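Local coordinates for protein Pcdhgb2 (Mus musculus, PDB 5SZR), which is a potential calcium-dependent cell-adhesion protein of the gamma-protocadherin family that may help establish and maintain specific neuronal connections in the brain, at residues Val325-Leu330 against Leu350-Val355; Asp339-Ala344 against Leu425-Ser430; Leu372-Pro377 against Gln403-Ala408. One frame throughout, in Å; residues are numbered along the deposited sequence.

In the fold
All three contacts lie in the last cadherin domain of the chain, a sandwich of two beta-sheets. Each mixes core and surface: Val341, Phe427 and Leu405 are buried, whereas Tyr327, Leu372 and Gln373 are exposed. Contact 1 joins an outermost strand to its neighbour in one sheet. Contacts 2 and 3 pair the two outer strands of the other sheet with its adjacent middle strands, where Leu425 O is probably hydrogen-bonded to Gln403 N. Val351 of contact 1 reaches across the interior to Val341 and Leu425 of contact 2. Contact 1 has a beta bulge and a water-bridged tyrosine, contact 2 parallel pairing round a phenylalanine, contact 3 a bulge with glutamine, arginine and mannose.

Contact 1 (Val325-Leu330 against Leu350-Val355); sequences VLYPTL and LVTKVV
Tyr327 CG and Thr352 OG1 each stand anti to their own backbone N (chi1 -179° and -175°), and from there the side chains cross obliquely, ring edge to hydroxyl, with Tyr327 CE2 3.4 Å from Thr352 OG1. A water bridges their polar ends, 2.5 Å from Tyr327 OH and 2.8 Å from Thr352 OG1. At the same edge Lys353 O lies in the ring plane, 3.2 Å from Tyr327 CD2. Pro328, after a cis peptide bond, sets its CB over one ring face, toward the rim. Tyrosine suits the place, its apolar ring beside Pro328 and its hydroxyl at the water. The backbones pair antiparallel through a classic beta bulge: Val355 O accepts from Leu326 N (2.8 Å) nearly along the C=O axis and from Tyr327 N on a lone pair, while Val355 N returns a nearly straight 2.8 Å bond to Tyr327 O. A beta-branched valine suits the extended chain here, and Val355 CB rests 3.9 Å from Tyr327 CB. Strand 324-327 is one of its sheet's two outermost, and strand 350-357 lies between it and strand 388-391, whose Val389 bonds to the backbone of Thr352. Pro328 packs on Phe338 and Leu423 of the facing sheet.

Contact 2 (Asp339-Ala344 against Leu425-Ser430); sequences DMVPRA and LIFADS
Val341 and Phe427 sit opposite each other where strands 335-342 and 418-428 of the cadherin beta-sandwich pair in parallel, though their short end segments are turned 60° apart. Ala428 N donates a 2.7 Å bond to Val341 O, nearly straight at 167°. From the bridge the two side chains set off in diverging directions, yet still meet. In Phe427, CB lies 3.9 Å from Arg343 CG and close to Val341 O, which CG also approaches. CD1 comes within 3.7 Å of Val341 CG1, and CE1 touches that methyl at 3.5 Å. On the far side CE2 lies 4.1 Å from Gln403 CG on strand 402-410. Pro342 O stands at the ring edge, in its plane. A large flat apolar group suits this buried place, where Leu379 and Leu395 also touch the side chain. An alanine here would probably open a gap beside these two leucines and leave Val341 CG1 without its aromatic partner. The aliphatic part of Arg343 lies against the backbone, its CG 3.3 Å from Ala428 O. The opposite charges of Arg343 and Asp429 are merely near: Asp429 OD1 is 4.6 Å from Arg343 NE, well out of the guanidinium plane.

Contact 3 (Leu372-Pro377 against Gln403-Ala408); sequences LQASDP and QRLLVA. With MAN (alpha-D-mannopyranose), chain B.
Gln373 and Leu406 lie side by side and point the same way, with Leu372 packed against the Leu406 branch point as well. Gln373 CG stands anti to the carbonyl carbon (chi1 -63°), and the chain beyond it is extended, which lays the amide over the leucine: Leu406 CD2 is 3.6 Å from Gln373 CD. A glutamine suits this exposed edge because its methylenes and amide carbon cover an apolar neighbour while its oxygen still finds a donor. That donor is Arg404, whose NH2 bonds to Gln373 OE1 at 3.0 Å, in the guanidinium plane and in the plane of the amide; the second bond, from NH1, is weak. Leu372 brings CB to 4.1 Å from Leu406 CG and CD1 to 3.7 Å from Ala408 CB, whose small methyl leaves room for it. These residues pair an outermost strand, 368-374, with strand 402-410, antiparallel, in one sheet of the cadherin sandwich, and a classic beta bulge breaks the regular spacing. Leu406 O takes both Leu372 N, almost head-on at 2.6 Å, and Gln373 N on a lone pair; Leu406 N answers to Gln373 O. On the sheet's inner face, Leu405 CD2 meets Ala374 CB, and Leu405 also packs on Phe380. Beyond the end of the strand, Ser375 OG accepts from Arg404 N at 2.9 Å, while Asp376 has its salt bridge with Arg393. Outward, the mannose places C2 3.7 Å from Leu406 CD1, and its O4 receives a weak bond from Arg404 NH1; Asp333 OD2 is also hydrogen-bonded to the sugar.

Contact 1 (Val325-Leu330 against Leu350-Val355)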
loop_
_atom_site.group_PDB
_atom_site.type_symbol
_atom_site.label_atom_id
_atom_site.label_comp_id
_atom_site.label_asym_id
_atom_site.label_seq_id
_atom_site.Cartn_x
_atom_site.Cartn_y
_atom_site.Cartn_z
ATOM N N VAL A 325 52.705 -32.146 -9.732
ATOM C CA VAL A 325 53.940 -31.999 -10.492
ATOM C C VAL A 325 53.799 -32.740 -11.814
ATOM O O VAL A 325 53.413 -33.914 -11.844
ATOM C CB VAL A 325 55.137 -32.522 -9.684
ATOM C CG1 VAL A 325 56.426 -32.345 -10.471
ATOM C CG2 VAL A 325 55.220 -31.814 -8.337
ATOM N N LEU A 326 54.101 -32.052 -12.913
ATOM C CA LEU A 326 54.084 -32.650 -14.242
ATOM C C LEU A 326 55.474 -32.929 -14.793
ATOM O O LEU A 326 55.623 -33.818 -15.635
ATOM C CB LEU A 326 53.340 -31.741 -15.225
ATOM C CG LEU A 326 51.889 -31.407 -14.874
ATOM C CD1 LEU A 326 51.254 -30.583 -15.983
ATOM C CD2 LEU A 326 51.098 -32.680 -14.624
ATOM N N TYR A 327 56.482 -32.191 -14.340
ATOM C CA TYR A 327 57.867 -32.409 -14.733
ATOM C C TYR A 327 58.773 -31.984 -13.579
ATOM O O TYR A 327 58.521 -30.967 -12.941
ATOM C CB TYR A 327 58.214 -31.626 -16.005
ATOM C CG TYR A 327 59.636 -31.844 -16.480
ATOM C CD1 TYR A 327 59.921 -32.760 -17.482
ATOM C CD2 TYR A 327 60.698 -31.143 -15.912
ATOM C CE1 TYR A 327 61.221 -32.968 -17.909
ATOM C CE2 TYR A 327 61.989 -31.344 -16.323
ATOM C CZ TYR A 327 62.251 -32.258 -17.327
ATOM O OH TYR A 327 63.547 -32.461 -17.744
ATOM N N PRO A 328 59.837 -32.756 -13.306
ATOM C CA PRO A 328 60.216 -33.994 -13.998
ATOM C C PRO A 328 59.314 -35.162 -13.633
ATOM O O PRO A 328 58.571 -35.071 -12.654
ATOM C CB PRO A 328 61.645 -34.240 -13.510
ATOM C CG PRO A 328 61.673 -33.609 -12.150
ATOM C CD PRO A 328 60.813 -32.389 -12.263
ATOM N N THR A 329 59.366 -36.233 -14.423
ATOM C CA THR A 329 58.690 -37.463 -14.043
ATOM C C THR A 329 59.303 -37.991 -12.755
ATOM O O THR A 329 60.527 -38.047 -12.615
ATOM C CB THR A 329 58.811 -38.503 -15.153
ATOM O OG1 THR A 329 58.373 -37.936 -16.393
ATOM C CG2 THR A 329 57.962 -39.723 -14.836
ATOM N N LEU A 330 58.455 -38.357 -11.803
ATOM C CA LEU A 330 58.916 -38.836 -10.511
ATOM C C LEU A 330 58.824 -40.355 -10.440
ATOM O O LEU A 330 57.940 -40.973 -11.037
ATOM C CB LEU A 330 58.105 -38.218 -9.369
ATOM C CG LEU A 330 58.095 -36.692 -9.261
ATOM C CD1 LEU A 330 57.291 -36.246 -8.042
ATOM C CD2 LEU A 330 59.506 -36.131 -9.213
ATOM N N LEU A 350 71.111 -23.954 -15.381
ATOM C CA LEU A 350 69.784 -24.512 -15.130
ATOM C C LEU A 350 69.882 -26.031 -15.038
ATOM O O LEU A 350 70.038 -26.717 -16.054
ATOM C CB LEU A 350 68.810 -24.091 -16.227
ATOM C CG LEU A 350 67.405 -24.682 -16.084
ATOM C CD1 LEU A 350 66.699 -24.096 -14.869
ATOM C CD2 LEU A 350 66.587 -24.472 -17.350
ATOM N N VAL A 351 69.791 -26.563 -13.817
ATOM C CA VAL A 351 69.838 -28.012 -13.630
ATOM C C VAL A 351 68.550 -28.649 -14.131
ATOM O O VAL A 351 68.569 -29.589 -14.934
ATOM C CB VAL A 351 70.093 -28.354 -12.152
ATOM C CG1 VAL A 351 70.088 -29.860 -11.948
ATOM C CG2 VAL A 351 71.400 -27.747 -11.690
ATOM N N THR A 352 67.415 -28.145 -13.662
ATOM C CA THR A 352 66.111 -28.591 -14.129
ATOM C C THR A 352 65.083 -27.561 -13.686
ATOM O O THR A 352 65.401 -26.583 -13.003
ATOM C CB THR A 352 65.767 -29.992 -13.607
ATOM O OG1 THR A 352 64.533 -30.430 -14.189
ATOM C CG2 THR A 352 65.626 -29.981 -12.091
ATOM N N LYS A 353 63.838 -27.792 -14.083
ATOM C CA LYS A 353 62.750 -26.867 -13.803
ATOM C C LYS A 353 61.539 -27.680 -13.380
ATOM O O LYS A 353 61.033 -28.490 -14.161
ATOM C CB LYS A 353 62.437 -26.015 -15.033
ATOM C CG LYS A 353 61.291 -25.045 -14.866
ATOM C CD LYS A 353 61.167 -24.196 -16.115
ATOM C CE LYS A 353 59.913 -23.359 -16.115
ATOM N NZ LYS A 353 59.863 -22.529 -17.348
ATOM N N VAL A 354 61.094 -27.487 -12.141
ATOM C CA VAL A 354 59.843 -28.093 -11.707
ATOM C C VAL A 354 58.695 -27.414 -12.440
ATOM O O VAL A 354 58.602 -26.181 -12.470
ATOM C CB VAL A 354 59.685 -27.982 -10.184
ATOM C CG1 VAL A 354 58.500 -28.803 -9.711
ATOM C CG2 VAL A 354 60.959 -28.433 -9.492
ATOM N N VAL A 355 57.831 -28.213 -13.059
ATOM C CA VAL A 355 56.661 -27.711 -13.771
ATOM C C VAL A 355 55.427 -28.289 -13.092
ATOM O O VAL A 355 55.198 -29.504 -13.142
ATOM C CB VAL A 355 56.689 -28.073 -15.261
ATOM C CG1 VAL A 355 55.415 -27.591 -15.939
ATOM C CG2 VAL A 355 57.917 -27.477 -15.928
HETATM O O HOH W 1 65.401 -31.139 -16.775
#

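Contact 2 (Asp339-Ala344 against Leu425-Ser430)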
loop_
_atom_site.group_PDB
_atom_site.type_symbol
_atom_site.label_atom_id
_atom_site.label_comp_id
_atom_site.label_asym_id
_atom_site.label_seq_id
_atom_site.Cartn_x
_atom_site.Cartn_y
_atom_site.Cartn_z
ATOM N N ASP A 339 72.094 -36.655 -13.201
ATOM C CA ASP A 339 73.456 -37.050 -12.861
ATOM C C ASP A 339 74.512 -36.529 -13.831
ATOM O O ASP A 339 75.683 -36.901 -13.705
ATOM C CB ASP A 339 73.553 -38.576 -12.754
ATOM C CG ASP A 339 73.126 -39.295 -14.027
ATOM O OD1 ASP A 339 72.897 -40.522 -13.961
ATOM O OD2 ASP A 339 73.017 -38.648 -15.090
ATOM N N MET A 340 74.146 -35.684 -14.791
ATOM C CA MET A 340 75.105 -35.196 -15.774
ATOM C C MET A 340 75.476 -33.730 -15.556
ATOM O O MET A 340 75.894 -33.054 -16.502
ATOM C CB MET A 340 74.567 -35.403 -17.190
ATOM C CG MET A 340 74.482 -36.860 -17.633
ATOM S SD MET A 340 76.042 -37.553 -18.234
ATOM C CE MET A 340 76.781 -38.187 -16.727
ATOM N N VAL A 341 75.355 -33.230 -14.330
ATOM C CA VAL A 341 75.648 -31.828 -14.039
ATOM C C VAL A 341 77.154 -31.606 -14.085
ATOM O O VAL A 341 77.897 -32.219 -13.306
ATOM C CB VAL A 341 75.064 -31.402 -12.681
ATOM C CG1 VAL A 341 75.150 -29.889 -12.525
ATOM C CG2 VAL A 341 73.622 -31.870 -12.555
ATOM N N PRO A 342 77.648 -30.747 -14.974
ATOM C CA PRO A 342 79.099 -30.543 -15.069
ATOM C C PRO A 342 79.620 -29.741 -13.887
ATOM O O PRO A 342 78.959 -28.825 -13.392
ATOM C CB PRO A 342 79.258 -29.775 -16.385
ATOM C CG PRO A 342 77.957 -28.996 -16.502
ATOM C CD PRO A 342 76.895 -29.885 -15.906
ATOM N N ARG A 343 80.825 -30.093 -13.436
ATOM C CA ARG A 343 81.397 -29.415 -12.278
ATOM C C ARG A 343 81.829 -27.996 -12.615
ATOM O O ARG A 343 81.771 -27.111 -11.754
ATOM C CB ARG A 343 82.577 -30.216 -11.728
ATOM C CG ARG A 343 82.167 -31.461 -10.964
ATOM C CD ARG A 343 83.365 -32.157 -10.338
ATOM N NE ARG A 343 83.071 -32.605 -8.981
ATOM C CZ ARG A 343 83.452 -31.957 -7.885
ATOM N NH1 ARG A 343 84.155 -30.836 -7.985
ATOM N NH2 ARG A 343 83.135 -32.433 -6.687
ATOM N N ALA A 344 82.256 -27.759 -13.850
ATOM C CA ALA A 344 82.625 -26.423 -14.302
ATOM C C ALA A 344 81.414 -25.518 -14.568
ATOM O O ALA A 344 81.606 -24.478 -15.219
ATOM C CB ALA A 344 83.486 -26.521 -15.563
ATOM N N LEU A 425 70.606 -34.542 -7.463
ATOM C CA LEU A 425 71.491 -33.833 -8.379
ATOM C C LEU A 425 72.911 -34.339 -8.156
ATOM O O LEU A 425 73.459 -34.204 -7.057
ATOM C CB LEU A 425 71.397 -32.323 -8.163
ATOM C CG LEU A 425 69.969 -31.803 -7.973
ATOM C CD1 LEU A 425 69.956 -30.303 -7.730
ATOM C CD2 LEU A 425 69.092 -32.164 -9.164
ATOM N N ILE A 426 73.499 -34.931 -9.192
ATOM C CA ILE A 426 74.789 -35.605 -9.088
ATOM C C ILE A 426 75.746 -34.970 -10.085
ATOM O O ILE A 426 75.508 -35.022 -11.299
ATOM C CB ILE A 426 74.659 -37.113 -9.340
ATOM C CG1 ILE A 426 73.628 -37.716 -8.385
ATOM C CG2 ILE A 426 76.011 -37.801 -9.194
ATOM C CD1 ILE A 426 73.517 -39.210 -8.499
ATOM N N PHE A 427 76.824 -34.380 -9.577
ATOM C CA PHE A 427 77.817 -33.752 -10.435
ATOM C C PHE A 427 78.674 -34.799 -11.127
ATOM O O PHE A 427 79.111 -35.776 -10.513
ATOM C CB PHE A 427 78.707 -32.809 -9.629
ATOM C CG PHE A 427 78.039 -31.519 -9.259
ATOM C CD1 PHE A 427 77.902 -30.504 -10.192
ATOM C CD2 PHE A 427 77.548 -31.319 -7.981
ATOM C CE1 PHE A 427 77.286 -29.315 -9.852
ATOM C CE2 PHE A 427 76.937 -30.134 -7.640
ATOM C CZ PHE A 427 76.806 -29.132 -8.578
ATOM N N ALA A 428 78.918 -34.586 -12.416
ATOM C CA ALA A 428 79.765 -35.477 -13.191
ATOM C C ALA A 428 81.209 -35.008 -13.108
ATOM O O ALA A 428 81.492 -33.812 -13.253
ATOM C CB ALA A 428 79.312 -35.533 -14.650
ATOM N N ASP A 429 82.114 -35.949 -12.867
ATOM C CA ASP A 429 83.530 -35.649 -12.955
ATOM C C ASP A 429 83.930 -35.476 -14.417
ATOM O O ASP A 429 83.377 -36.117 -15.315
ATOM C CB ASP A 429 84.349 -36.763 -12.302
ATOM C CG ASP A 429 85.735 -36.304 -11.897
ATOM O OD1 ASP A 429 85.878 -35.114 -11.541
ATOM O OD2 ASP A 429 86.677 -37.130 -11.935
ATOM N N SER A 430 84.884 -34.584 -14.652
ATOM C CA SER A 430 85.406 -34.364 -15.999
ATOM C C SER A 430 86.407 -35.452 -16.378
ATOM O O SER A 430 86.486 -35.864 -17.534
ATOM C CB SER A 430 86.062 -32.985 -16.103
ATOM O OG SER A 430 86.561 -32.755 -17.410
#

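Contact 3 (Leu372-Pro377 against Gln403-Ala408)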
loop_
_atom_site.group_PDB
_atom_site.type_symbol
_atom_site.label_atom_id
_atom_site.label_comp_id
_atom_site.label_asym_id
_atom_site.label_seq_id
_atom_site.Cartn_x
_atom_site.Cartn_y
_atom_site.Cartn_z
ATOM N N LEU A 372 62.634 -27.591 0.948
ATOM C CA LEU A 372 62.428 -28.050 2.315
ATOM C C LEU A 372 63.713 -28.599 2.925
ATOM O O LEU A 372 64.016 -28.322 4.092
ATOM C CB LEU A 372 61.327 -29.114 2.360
ATOM C CG LEU A 372 59.988 -28.751 1.708
ATOM C CD1 LEU A 372 59.010 -29.914 1.830
ATOM C CD2 LEU A 372 59.388 -27.470 2.306
ATOM N N GLN A 373 64.481 -29.367 2.151
ATOM C CA GLN A 373 65.735 -29.942 2.610
ATOM C C GLN A 373 66.771 -29.798 1.510
ATOM O O GLN A 373 66.447 -29.913 0.323
ATOM C CB GLN A 373 65.573 -31.418 2.988
ATOM C CG GLN A 373 64.632 -31.666 4.147
ATOM C CD GLN A 373 64.286 -33.132 4.317
ATOM O OE1 GLN A 373 64.641 -33.971 3.486
ATOM N NE2 GLN A 373 63.586 -33.450 5.399
ATOM N N ALA A 374 68.015 -29.542 1.908
ATOM C CA ALA A 374 69.122 -29.417 0.972
ATOM C C ALA A 374 70.368 -30.019 1.600
ATOM O O ALA A 374 70.675 -29.728 2.760
ATOM C CB ALA A 374 69.376 -27.954 0.597
ATOM N N SER A 375 71.077 -30.861 0.840
ATOM C CA SER A 375 72.324 -31.421 1.352
ATOM C C SER A 375 73.407 -30.362 1.491
ATOM O O SER A 375 74.351 -30.553 2.264
ATOM C CB SER A 375 72.809 -32.567 0.456
ATOM O OG SER A 375 72.815 -32.193 -0.910
ATOM N N ASP A 376 73.289 -29.249 0.770
ATOM C CA ASP A 376 74.198 -28.116 0.929
ATOM C C ASP A 376 73.408 -26.858 0.612
ATOM O O ASP A 376 73.271 -26.477 -0.561
ATOM C CB ASP A 376 75.428 -28.238 0.034
ATOM C CG ASP A 376 76.480 -27.193 0.345
ATOM O OD1 ASP A 376 76.441 -26.618 1.452
ATOM O OD2 ASP A 376 77.354 -26.952 -0.514
ATOM N N PRO A 377 72.861 -26.190 1.626
ATOM C CA PRO A 377 72.065 -24.983 1.367
ATOM C C PRO A 377 72.917 -23.896 0.733
ATOM O O PRO A 377 74.026 -23.605 1.184
ATOM C CB PRO A 377 71.570 -24.578 2.761
ATOM C CG PRO A 377 71.735 -25.806 3.609
ATOM C CD PRO A 377 72.930 -26.508 3.060
ATOM N N GLN A 403 74.180 -34.677 -4.590
ATOM C CA GLN A 403 73.397 -33.671 -3.890
ATOM C C GLN A 403 71.926 -34.057 -3.920
ATOM O O GLN A 403 71.467 -34.750 -4.833
ATOM C CB GLN A 403 73.588 -32.282 -4.511
ATOM C CG GLN A 403 75.004 -31.750 -4.393
ATOM C CD GLN A 403 75.321 -31.267 -2.996
ATOM O OE1 GLN A 403 74.418 -30.922 -2.228
ATOM N NE2 GLN A 403 76.605 -31.237 -2.654
ATOM N N ARG A 404 71.185 -33.599 -2.917
ATOM C CA ARG A 404 69.777 -33.948 -2.794
ATOM C C ARG A 404 68.976 -32.744 -2.326
ATOM O O ARG A 404 69.334 -32.107 -1.330
ATOM C CB ARG A 404 69.589 -35.112 -1.821
ATOM C CG ARG A 404 68.143 -35.402 -1.471
ATOM C CD ARG A 404 68.071 -36.509 -0.436
ATOM N NE ARG A 404 66.700 -36.828 -0.059
ATOM C CZ ARG A 404 65.979 -36.120 0.804
ATOM N NH1 ARG A 404 64.740 -36.493 1.091
ATOM N NH2 ARG A 404 66.492 -35.036 1.376
ATOM N N LEU A 405 67.895 -32.444 -3.047
ATOM C CA LEU A 405 66.962 -31.377 -2.708
ATOM C C LEU A 405 65.565 -31.960 -2.539
ATOM O O LEU A 405 65.112 -32.743 -3.381
ATOM C CB LEU A 405 66.920 -30.297 -3.794
ATOM C CG LEU A 405 68.058 -29.311 -4.056
ATOM C CD1 LEU A 405 67.608 -28.325 -5.121
ATOM C CD2 LEU A 405 68.460 -28.573 -2.800
ATOM N N LEU A 406 64.882 -31.566 -1.464
ATOM C CA LEU A 406 63.471 -31.884 -1.262
ATOM C C LEU A 406 62.686 -30.591 -1.442
ATOM O O LEU A 406 62.767 -29.688 -0.603
ATOM C CB LEU A 406 63.226 -32.499 0.115
ATOM C CG LEU A 406 61.750 -32.718 0.478
ATOM C CD1 LEU A 406 61.063 -33.596 -0.560
ATOM C CD2 LEU A 406 61.603 -33.322 1.869
ATOM N N VAL A 407 61.932 -30.501 -2.533
ATOM C CA VAL A 407 61.259 -29.265 -2.913
ATOM C C VAL A 407 59.753 -29.423 -2.752
ATOM O O VAL A 407 59.193 -30.517 -2.891
ATOM C CB VAL A 407 61.607 -28.840 -4.355
ATOM C CG1 VAL A 407 63.109 -28.666 -4.509
ATOM C CG2 VAL A 407 61.072 -29.854 -5.354
ATOM N N ALA A 408 59.094 -28.303 -2.465
ATOM C CA ALA A 408 57.651 -28.261 -2.289
ATOM C C ALA A 408 57.076 -27.177 -3.186
ATOM O O ALA A 408 57.559 -26.038 -3.180
ATOM C CB ALA A 408 57.279 -27.994 -0.823
HETATM C C1 MAN B . 61.573 -37.499 -2.286
HETATM C C2 MAN B . 60.728 -37.277 -1.031
HETATM C C3 MAN B . 61.567 -37.615 0.206
HETATM C C4 MAN B . 62.121 -39.046 0.120
HETATM C C5 MAN B . 62.924 -39.244 -1.180
HETATM C C6 MAN B . 63.300 -40.707 -1.405
HETATM O O2 MAN B . 59.601 -38.164 -1.009
HETATM O O3 MAN B . 60.837 -37.443 1.421
HETATM O O4 MAN B . 62.971 -39.295 1.228
HETATM O O5 MAN B . 62.143 -38.803 -2.340
HETATM O O6 MAN B . 64.114 -40.801 -2.573
#